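PDB 3EB7: insecticidal Delta-Endotoxin Cry8Ea1 from Bacillus Thuringiensis, which kills the underground larvae of Holotrichia parallela, probably by forming pores in gut-cell membranes as other three-domain Cry toxins do. Local coordinates for residues S284-R289 against S326-T331; K300-Q305 against Y320-G325; L345-V350 against V361-F366. One frame throughout, in Å; residues are numbered along the deposited sequence.

Interaction 1. Residues S284-R289 against S326-T331; sequences SIYTGR and SSVIAT
Ile329 folds CG1 back between its own backbone N and carbonyl carbon (chi1 51°), which sets CG1 against the facing backbone, 3.6 Å from Thr287 O. Thr287 holds CG2 anti to its backbone N, and the two side chains slant across each other, Ile329 CD1 lying 4.0 Å from Thr287 CG2. Tyr286 runs side by side with Thr331, whose CG2 approaches ring atoms CD2 and CE2 obliquely, 3.4 Å from each. Val328 CG1 meets the ring differently, at its edge and in its plane, 3.8 Å from Tyr286 CD2.

The backbones pair antiparallel. Thr287 N donates to Ala330 O at 2.9 Å, while Thr287 O receives Ile329 N at 2.7 Å. Two residues, Ile329 and Ala330, thus face Thr287 in a classic beta bulge, next to the start of 330-335, an outermost strand of a four-stranded antiparallel sheet, paired with 278-292. Past the bulge a water takes over: it accepts from Arg289 N at 2.8 Å and donates to Ser327 O at 2.6 Å. Thr287 OG1 is bonded to Tyr381 OH, and Arg289 NE forms a salt bridge with a sulfate, probably from the crystallisation liquor.

The chemistry is that of a sheet edge: backbone bonds fix the register, Ile329 packs against Thr287 O, and a water links Arg289 to Ser327 where 326-329 leaves the strand.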
loop_
_atom_site.group_PDB
_atom_site.type_symbol
_atom_site.label_atom_id
_atom_site.label_comp_id
_atom_site.label_asym_id
_atom_site.label_seq_id
_atom_site.Cartn_x
_atom_site.Cartn_y
_atom_site.Cartn_z
ATOM N N SER A 284 8.308 -17.962 17.712
ATOM C CA SER A 284 8.063 -19.113 18.593
ATOM C C SER A 284 6.650 -19.042 19.091
ATOM O O SER A 284 6.266 -18.008 19.581
ATOM C CB SER A 284 8.977 -19.134 19.838
ATOM O OG SER A 284 10.317 -19.252 19.465
ATOM N N ILE A 285 5.889 -20.136 18.972
ATOM C CA ILE A 285 4.480 -20.137 19.411
ATOM C C ILE A 285 4.369 -21.033 20.650
ATOM O O ILE A 285 4.861 -22.152 20.658
ATOM C CB ILE A 285 3.540 -20.636 18.284
ATOM C CG1 ILE A 285 3.737 -19.819 17.004
ATOM C CG2 ILE A 285 2.057 -20.720 18.736
ATOM C CD1 ILE A 285 3.059 -20.431 15.741
ATOM N N TYR A 286 3.745 -20.531 21.699
ATOM C CA TYR A 286 3.567 -21.262 22.938
ATOM C C TYR A 286 2.104 -21.737 23.004
ATOM O O TYR A 286 1.163 -20.968 22.753
ATOM C CB TYR A 286 3.953 -20.365 24.139
ATOM C CG TYR A 286 5.422 -19.961 24.090
ATOM C CD1 TYR A 286 5.861 -18.880 23.321
ATOM C CD2 TYR A 286 6.373 -20.688 24.783
ATOM C CE1 TYR A 286 7.249 -18.546 23.222
ATOM C CE2 TYR A 286 7.735 -20.367 24.712
ATOM C CZ TYR A 286 8.170 -19.305 23.929
ATOM O OH TYR A 286 9.521 -19.033 23.906
ATOM N N THR A 287 1.943 -23.019 23.323
ATOM C CA THR A 287 0.650 -23.692 23.300
ATOM C C THR A 287 0.153 -24.072 24.707
ATOM O O THR A 287 0.914 -24.504 25.560
ATOM C CB THR A 287 0.749 -24.941 22.408
ATOM O OG1 THR A 287 1.187 -24.527 21.101
ATOM C CG2 THR A 287 -0.579 -25.664 22.316
ATOM N N GLY A 288 -1.142 -23.861 24.929
ATOM C CA GLY A 288 -1.836 -24.331 26.105
ATOM C C GLY A 288 -2.924 -25.314 25.709
ATOM O O GLY A 288 -3.329 -25.398 24.566
ATOM N N ARG A 289 -3.367 -26.079 26.692
ATOM C CA ARG A 289 -4.415 -27.055 26.535
ATOM C C ARG A 289 -5.600 -26.621 27.409
ATOM O O ARG A 289 -5.446 -26.434 28.620
ATOM C CB ARG A 289 -3.912 -28.451 26.938
ATOM C CG ARG A 289 -4.906 -29.559 26.623
ATOM C CD ARG A 289 -4.283 -30.959 26.860
ATOM N NE ARG A 289 -5.089 -32.069 26.343
ATOM C CZ ARG A 289 -6.190 -32.542 26.927
ATOM N NH1 ARG A 289 -6.641 -32.012 28.051
ATOM N NH2 ARG A 289 -6.840 -33.558 26.403
ATOM N N SER A 326 3.088 -23.018 34.021
ATOM C CA SER A 326 2.384 -24.279 33.968
ATOM C C SER A 326 1.408 -24.397 32.802
ATOM O O SER A 326 1.055 -25.519 32.412
ATOM C CB SER A 326 1.661 -24.517 35.290
ATOM O OG SER A 326 0.730 -23.477 35.585
ATOM N N SER A 327 0.950 -23.272 32.244
ATOM C CA SER A 327 -0.021 -23.338 31.139
ATOM C C SER A 327 0.626 -23.755 29.824
ATOM O O SER A 327 -0.060 -24.221 28.936
ATOM C CB SER A 327 -0.713 -21.996 30.913
ATOM O OG SER A 327 -1.735 -21.762 31.852
ATOM N N VAL A 328 1.933 -23.551 29.686
ATOM C CA VAL A 328 2.638 -23.780 28.421
ATOM C C VAL A 328 2.942 -25.258 28.319
ATOM O O VAL A 328 3.736 -25.789 29.111
ATOM C CB VAL A 328 3.952 -22.961 28.343
ATOM C CG1 VAL A 328 4.773 -23.323 27.089
ATOM C CG2 VAL A 328 3.660 -21.462 28.405
ATOM N N ILE A 329 2.287 -25.958 27.394
ATOM C CA ILE A 329 2.545 -27.407 27.339
ATOM C C ILE A 329 3.399 -27.795 26.165
ATOM O O ILE A 329 3.959 -28.894 26.131
ATOM C CB ILE A 329 1.258 -28.293 27.485
ATOM C CG1 ILE A 329 0.125 -27.872 26.528
ATOM C CG2 ILE A 329 0.767 -28.258 28.953
ATOM C CD1 ILE A 329 0.251 -28.416 25.110
ATOM N N ALA A 330 3.531 -26.879 25.211
ATOM C CA ALA A 330 4.363 -27.115 24.042
ATOM C C ALA A 330 4.842 -25.775 23.510
ATOM O O ALA A 330 4.252 -24.729 23.821
ATOM C CB ALA A 330 3.610 -27.916 22.975
ATOM N N THR A 331 5.976 -25.809 22.801
ATOM C CA THR A 331 6.496 -24.662 22.056
ATOM C C THR A 331 6.785 -25.130 20.646
ATOM O O THR A 331 6.921 -26.299 20.408
ATOM C CB THR A 331 7.789 -24.050 22.644
ATOM O OG1 THR A 331 8.900 -24.918 22.373
ATOM C CG2 THR A 331 7.668 -23.772 24.163
HETATM O O HOH W 1 -2.357 -25.409 29.251
#

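Interaction 2. Residues K300-Q305 against Y320-G325; sequences KWIGHQ and YGTTSG
His304 N and Tyr320 O meet at 2.8 Å, and the return bond from Tyr320 N to His304 O is equally short, making a two-way antiparallel pair between strands 296-310 and 316-321. Their side chains rise on the same face of the sheet and lie side by side. The ring planes are only 18° apart but slid so far that they barely overlap; instead Tyr320 CB sits over one face of the imidazole, toward its rim and 3.9 Å from the ring centroid, in a CH-pi contact. Farther out, His304 NE2 comes to 3.4 Å from Tyr320 CD2.

The imidazole is held by both nitrogens. Its CG stands between the backbone N and the carbonyl carbon (chi1 66°), and ND1 accepts a bond from Trp301 NE1 at 3.0 Å that lies in the indole plane but is tilted 32° out of the imidazole plane. NE2 is bonded to Val419 O of strand 414-422.

One step along, Gly303 and Gly321 form a non-hydrogen-bonded pair whose CA atoms are 3.9 Å apart, an approach possible because neither carries a side chain. Gly303 CA also makes a CA-H...O contact with Thr322 O. Thr322 N then closes the hairpin contact on Ile302 O at 2.8 Å, and Ile302 CD1 rests 4.0 Å from Thr322 CG2, while Thr322 OG1 is bonded to Arg423. Ile302 and Gly303 both face Tyr286 on the neighbouring strand, a classic beta bulge.

With ND1 accepting and NE2 directed to a carbonyl oxygen, the bonding is consistent with a neutral His304 carrying its hydrogen on NE2, a buried polar ring satisfied on both nitrogens.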
loop_
_atom_site.group_PDB
_atom_site.type_symbol
_atom_site.label_atom_id
_atom_site.label_comp_id
_atom_site.label_asym_id
_atom_site.label_seq_id
_atom_site.Cartn_x
_atom_site.Cartn_y
_atom_site.Cartn_z
ATOM N N LYS A 300 -4.106 -24.569 21.882
ATOM C CA LYS A 300 -4.199 -23.285 21.207
ATOM C C LYS A 300 -2.994 -22.394 21.478
ATOM O O LYS A 300 -2.270 -22.591 22.425
ATOM C CB LYS A 300 -5.516 -22.578 21.581
ATOM C CG LYS A 300 -5.704 -22.334 23.056
ATOM C CD LYS A 300 -6.917 -21.403 23.293
ATOM C CE LYS A 300 -7.507 -21.489 24.722
ATOM N NZ LYS A 300 -6.568 -20.894 25.681
ATOM N N TRP A 301 -2.812 -21.415 20.609
ATOM C CA TRP A 301 -1.772 -20.401 20.673
ATOM C C TRP A 301 -2.129 -19.456 21.830
ATOM O O TRP A 301 -3.132 -18.675 21.742
ATOM C CB TRP A 301 -1.825 -19.668 19.324
ATOM C CG TRP A 301 -0.826 -18.536 19.038
ATOM C CD1 TRP A 301 -0.332 -17.579 19.915
ATOM C CD2 TRP A 301 -0.266 -18.219 17.748
ATOM N NE1 TRP A 301 0.521 -16.716 19.233
ATOM C CE2 TRP A 301 0.562 -17.074 17.909
ATOM C CE3 TRP A 301 -0.393 -18.787 16.471
ATOM C CZ2 TRP A 301 1.285 -16.517 16.847
ATOM C CZ3 TRP A 301 0.331 -18.233 15.416
ATOM C CH2 TRP A 301 1.160 -17.099 15.618
ATOM N N ILE A 302 -1.363 -19.566 22.920
ATOM C CA ILE A 302 -1.541 -18.715 24.114
ATOM C C ILE A 302 -0.477 -17.606 24.291
ATOM O O ILE A 302 -0.582 -16.787 25.203
ATOM C CB ILE A 302 -1.630 -19.522 25.456
ATOM C CG1 ILE A 302 -0.318 -20.278 25.731
ATOM C CG2 ILE A 302 -2.827 -20.428 25.474
ATOM C CD1 ILE A 302 -0.225 -20.932 27.148
ATOM N N GLY A 303 0.535 -17.585 23.434
ATOM C CA GLY A 303 1.577 -16.559 23.474
ATOM C C GLY A 303 2.592 -16.849 22.394
ATOM O O GLY A 303 2.595 -17.948 21.823
ATOM N N HIS A 304 3.429 -15.870 22.070
ATOM C CA HIS A 304 4.498 -16.046 21.084
ATOM C C HIS A 304 5.631 -15.078 21.318
ATOM O O HIS A 304 5.500 -14.069 22.009
ATOM C CB HIS A 304 3.984 -15.934 19.633
ATOM C CG HIS A 304 3.481 -14.576 19.248
ATOM N ND1 HIS A 304 2.180 -14.172 19.468
ATOM C CD2 HIS A 304 4.093 -13.544 18.617
ATOM C CE1 HIS A 304 2.022 -12.939 19.021
ATOM N NE2 HIS A 304 3.157 -12.543 18.472
ATOM N N GLN A 305 6.751 -15.410 20.713
ATOM C CA GLN A 305 7.942 -14.598 20.735
ATOM C C GLN A 305 8.268 -14.350 19.272
ATOM O O GLN A 305 8.304 -15.267 18.466
ATOM C CB GLN A 305 9.052 -15.374 21.459
ATOM C CG GLN A 305 10.099 -14.497 22.057
ATOM C CD GLN A 305 11.426 -15.190 22.290
ATOM O OE1 GLN A 305 11.882 -15.261 23.411
ATOM N NE2 GLN A 305 12.054 -15.680 21.237
ATOM N N TYR A 320 4.628 -11.781 23.389
ATOM C CA TYR A 320 3.186 -11.554 23.553
ATOM C C TYR A 320 2.532 -12.724 24.218
ATOM O O TYR A 320 2.878 -13.863 23.920
ATOM C CB TYR A 320 2.499 -11.398 22.189
ATOM C CG TYR A 320 2.832 -10.122 21.476
ATOM C CD1 TYR A 320 2.024 -9.004 21.638
ATOM C CD2 TYR A 320 3.942 -10.029 20.633
ATOM C CE1 TYR A 320 2.284 -7.844 20.973
ATOM C CE2 TYR A 320 4.222 -8.841 19.973
ATOM C CZ TYR A 320 3.392 -7.761 20.176
ATOM O OH TYR A 320 3.622 -6.574 19.552
ATOM N N GLY A 321 1.580 -12.437 25.096
ATOM C CA GLY A 321 0.765 -13.458 25.721
ATOM C C GLY A 321 1.492 -14.212 26.812
ATOM O O GLY A 321 2.338 -13.643 27.517
ATOM N N THR A 322 1.144 -15.483 26.971
ATOM C CA THR A 322 1.792 -16.337 27.939
ATOM C C THR A 322 2.896 -17.125 27.261
ATOM O O THR A 322 2.672 -17.810 26.255
ATOM C CB THR A 322 0.762 -17.253 28.593
ATOM O OG1 THR A 322 -0.200 -16.427 29.249
ATOM C CG2 THR A 322 1.398 -18.228 29.630
ATOM N N THR A 323 4.108 -16.985 27.783
ATOM C CA THR A 323 5.253 -17.689 27.212
ATOM C C THR A 323 6.061 -18.436 28.267
ATOM O O THR A 323 7.179 -18.799 28.016
ATOM C CB THR A 323 6.199 -16.738 26.414
ATOM O OG1 THR A 323 6.807 -15.800 27.320
ATOM C CG2 THR A 323 5.442 -15.967 25.300
ATOM N N SER A 324 5.506 -18.650 29.453
ATOM C CA SER A 324 6.171 -19.453 30.475
ATOM C C SER A 324 5.119 -19.939 31.475
ATOM O O SER A 324 3.997 -19.413 31.529
ATOM C CB SER A 324 7.236 -18.625 31.238
ATOM O OG SER A 324 6.597 -17.606 32.034
ATOM N N GLY A 325 5.495 -20.929 32.272
ATOM C CA GLY A 325 4.691 -21.346 33.401
ATOM C C GLY A 325 3.960 -22.624 33.089
ATOM O O GLY A 325 4.152 -23.217 32.022
#

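Interaction 3. Residues L345-V350 against V361-F366; sequences LSTAGV and VSKVVF
Thr347 and Ser362 make the closest side-chain approach, Thr347 CG2 lying 3.2 Å from Ser362 OG. Thr347 puts this methyl anti to its backbone N; its OG1, beside that N, is bonded to Glu392 of strand 389-394 and lies 3.8 Å from Lys363 CB. In the backbone, Ser362 N donates to Thr347 O at 3.0 Å, and Thr347 N to Lys363 O at 2.7 Å. At the other end Leu345 and Val365 pair by two backbone bonds, Leu345 N to Val365 O at 2.9 Å and Val365 N to Leu345 O at 2.8 Å.

Around buried Thr347 the packing is tight. Leu345 and Val365, on the same face but partly exposed, are looser, their CB atoms 4.3 Å apart, and Lys363, fully extended, carries its amino end away from the partner strand. The opposite face bears Ala348, Val361, Ser346 and Val364, with Ser346 OG 3.7 Å from Val364 CG1; these last two pack on Phe430 of strand 427-434, and Val361 meets Pro428.

Four backbone bonds hold the strands, two of them converging on Thr347, while short polar and branched apolar side chains fill the buried positions and the lysine charge is directed off the pair.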
loop_
_atom_site.group_PDB
_atom_site.type_symbol
_atom_site.label_atom_id
_atom_site.label_comp_id
_atom_site.label_asym_id
_atom_site.label_seq_id
_atom_site.Cartn_x
_atom_site.Cartn_y
_atom_site.Cartn_z
ATOM N N LEU A 345 -3.293 -19.944 6.376
ATOM C CA LEU A 345 -4.609 -20.522 6.510
ATOM C C LEU A 345 -4.728 -20.875 7.975
ATOM O O LEU A 345 -3.976 -21.698 8.455
ATOM C CB LEU A 345 -4.722 -21.739 5.590
ATOM C CG LEU A 345 -6.110 -22.333 5.256
ATOM C CD1 LEU A 345 -6.532 -23.279 6.341
ATOM C CD2 LEU A 345 -7.229 -21.323 5.046
ATOM N N SER A 346 -5.632 -20.220 8.710
ATOM C CA SER A 346 -5.676 -20.387 10.157
ATOM C C SER A 346 -6.997 -20.956 10.596
ATOM O O SER A 346 -8.039 -20.651 10.000
ATOM C CB SER A 346 -5.460 -19.065 10.897
ATOM O OG SER A 346 -4.376 -18.309 10.365
ATOM N N THR A 347 -6.963 -21.748 11.663
ATOM C CA THR A 347 -8.170 -22.237 12.253
ATOM C C THR A 347 -8.431 -21.518 13.584
ATOM O O THR A 347 -7.770 -21.757 14.588
ATOM C CB THR A 347 -8.109 -23.777 12.419
ATOM O OG1 THR A 347 -7.897 -24.378 11.137
ATOM C CG2 THR A 347 -9.403 -24.334 13.035
ATOM N N ALA A 348 -9.406 -20.627 13.579
ATOM C CA ALA A 348 -9.869 -20.030 14.788
ATOM C C ALA A 348 -10.865 -21.002 15.470
ATOM O O ALA A 348 -11.950 -21.293 14.934
ATOM C CB ALA A 348 -10.484 -18.668 14.488
ATOM N N GLY A 349 -10.464 -21.523 16.639
ATOM C CA GLY A 349 -11.171 -22.585 17.342
ATOM C C GLY A 349 -12.017 -22.035 18.469
ATOM O O GLY A 349 -11.723 -20.946 19.013
ATOM N N VAL A 350 -13.080 -22.779 18.789
ATOM C CA VAL A 350 -13.916 -22.552 19.987
ATOM C C VAL A 350 -14.139 -23.901 20.648
ATOM O O VAL A 350 -14.589 -24.864 19.984
ATOM C CB VAL A 350 -15.362 -21.994 19.691
ATOM C CG1 VAL A 350 -16.031 -21.543 21.008
ATOM C CG2 VAL A 350 -15.338 -20.865 18.713
ATOM N N VAL A 361 -6.584 -20.066 18.538
ATOM C CA VAL A 361 -6.162 -20.587 17.240
ATOM C C VAL A 361 -5.585 -22.008 17.450
ATOM O O VAL A 361 -4.640 -22.204 18.243
ATOM C CB VAL A 361 -5.119 -19.625 16.593
ATOM C CG1 VAL A 361 -4.432 -20.240 15.320
ATOM C CG2 VAL A 361 -5.757 -18.244 16.304
ATOM N N SER A 362 -6.156 -22.986 16.747
ATOM C CA SER A 362 -5.711 -24.402 16.869
ATOM C C SER A 362 -4.723 -24.837 15.783
ATOM O O SER A 362 -4.030 -25.852 15.907
ATOM C CB SER A 362 -6.922 -25.327 16.847
ATOM O OG SER A 362 -7.597 -25.116 15.621
ATOM N N LYS A 363 -4.639 -24.051 14.730
ATOM C CA LYS A 363 -3.862 -24.445 13.576
ATOM C C LYS A 363 -3.562 -23.258 12.681
ATOM O O LYS A 363 -4.454 -22.457 12.404
ATOM C CB LYS A 363 -4.615 -25.509 12.764
ATOM C CG LYS A 363 -3.801 -26.075 11.604
ATOM C CD LYS A 363 -4.598 -27.229 10.984
ATOM C CE LYS A 363 -3.954 -27.782 9.721
ATOM N NZ LYS A 363 -4.974 -28.695 9.082
ATOM N N VAL A 364 -2.317 -23.152 12.239
ATOM C CA VAL A 364 -1.944 -22.181 11.183
ATOM C C VAL A 364 -1.005 -22.827 10.158
ATOM O O VAL A 364 0.032 -23.343 10.528
ATOM C CB VAL A 364 -1.239 -20.873 11.737
ATOM C CG1 VAL A 364 -0.994 -19.877 10.588
ATOM C CG2 VAL A 364 -2.055 -20.234 12.836
ATOM N N VAL A 365 -1.376 -22.778 8.888
ATOM C CA VAL A 365 -0.479 -23.174 7.784
ATOM C C VAL A 365 0.129 -21.910 7.118
ATOM O O VAL A 365 -0.616 -21.062 6.605
ATOM C CB VAL A 365 -1.236 -24.031 6.733
ATOM C CG1 VAL A 365 -0.297 -24.476 5.619
ATOM C CG2 VAL A 365 -1.882 -25.272 7.410
ATOM N N PHE A 366 1.454 -21.774 7.176
ATOM C CA PHE A 366 2.165 -20.680 6.520
ATOM C C PHE A 366 2.806 -21.169 5.203
ATOM O O PHE A 366 3.761 -21.976 5.223
ATOM C CB PHE A 366 3.293 -20.111 7.406
ATOM C CG PHE A 366 2.908 -19.840 8.875
ATOM C CD1 PHE A 366 2.910 -20.885 9.824
ATOM C CD2 PHE A 366 2.619 -18.538 9.314
ATOM C CE1 PHE A 366 2.580 -20.649 11.187
ATOM C CE2 PHE A 366 2.320 -18.271 10.678
ATOM C CZ PHE A 366 2.308 -19.323 11.617
#

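Interactions 1 and 2 belong to one antiparallel sheet of strand order 3-2-1-4, a Greek key, and join its two outermost strands to the central pair 278-292 and 296-310; a probable hydrogen bond from Tyr286 N to Gly303 O ties them together. Interaction 3 is the central hairpin of a second sheet with the same order, consistent with the beta-prism domain of three-domain Cry toxins. Residues 300-305 reach it through Trp301 N and Val361 O. The buried 345-350/361-366 pair is strand-on-strand throughout, with one irregularity at Ser362. The other two, only partly buried, lie where strands run into loops, and there a bridging water, loop residues and aromatic partners enter the contact.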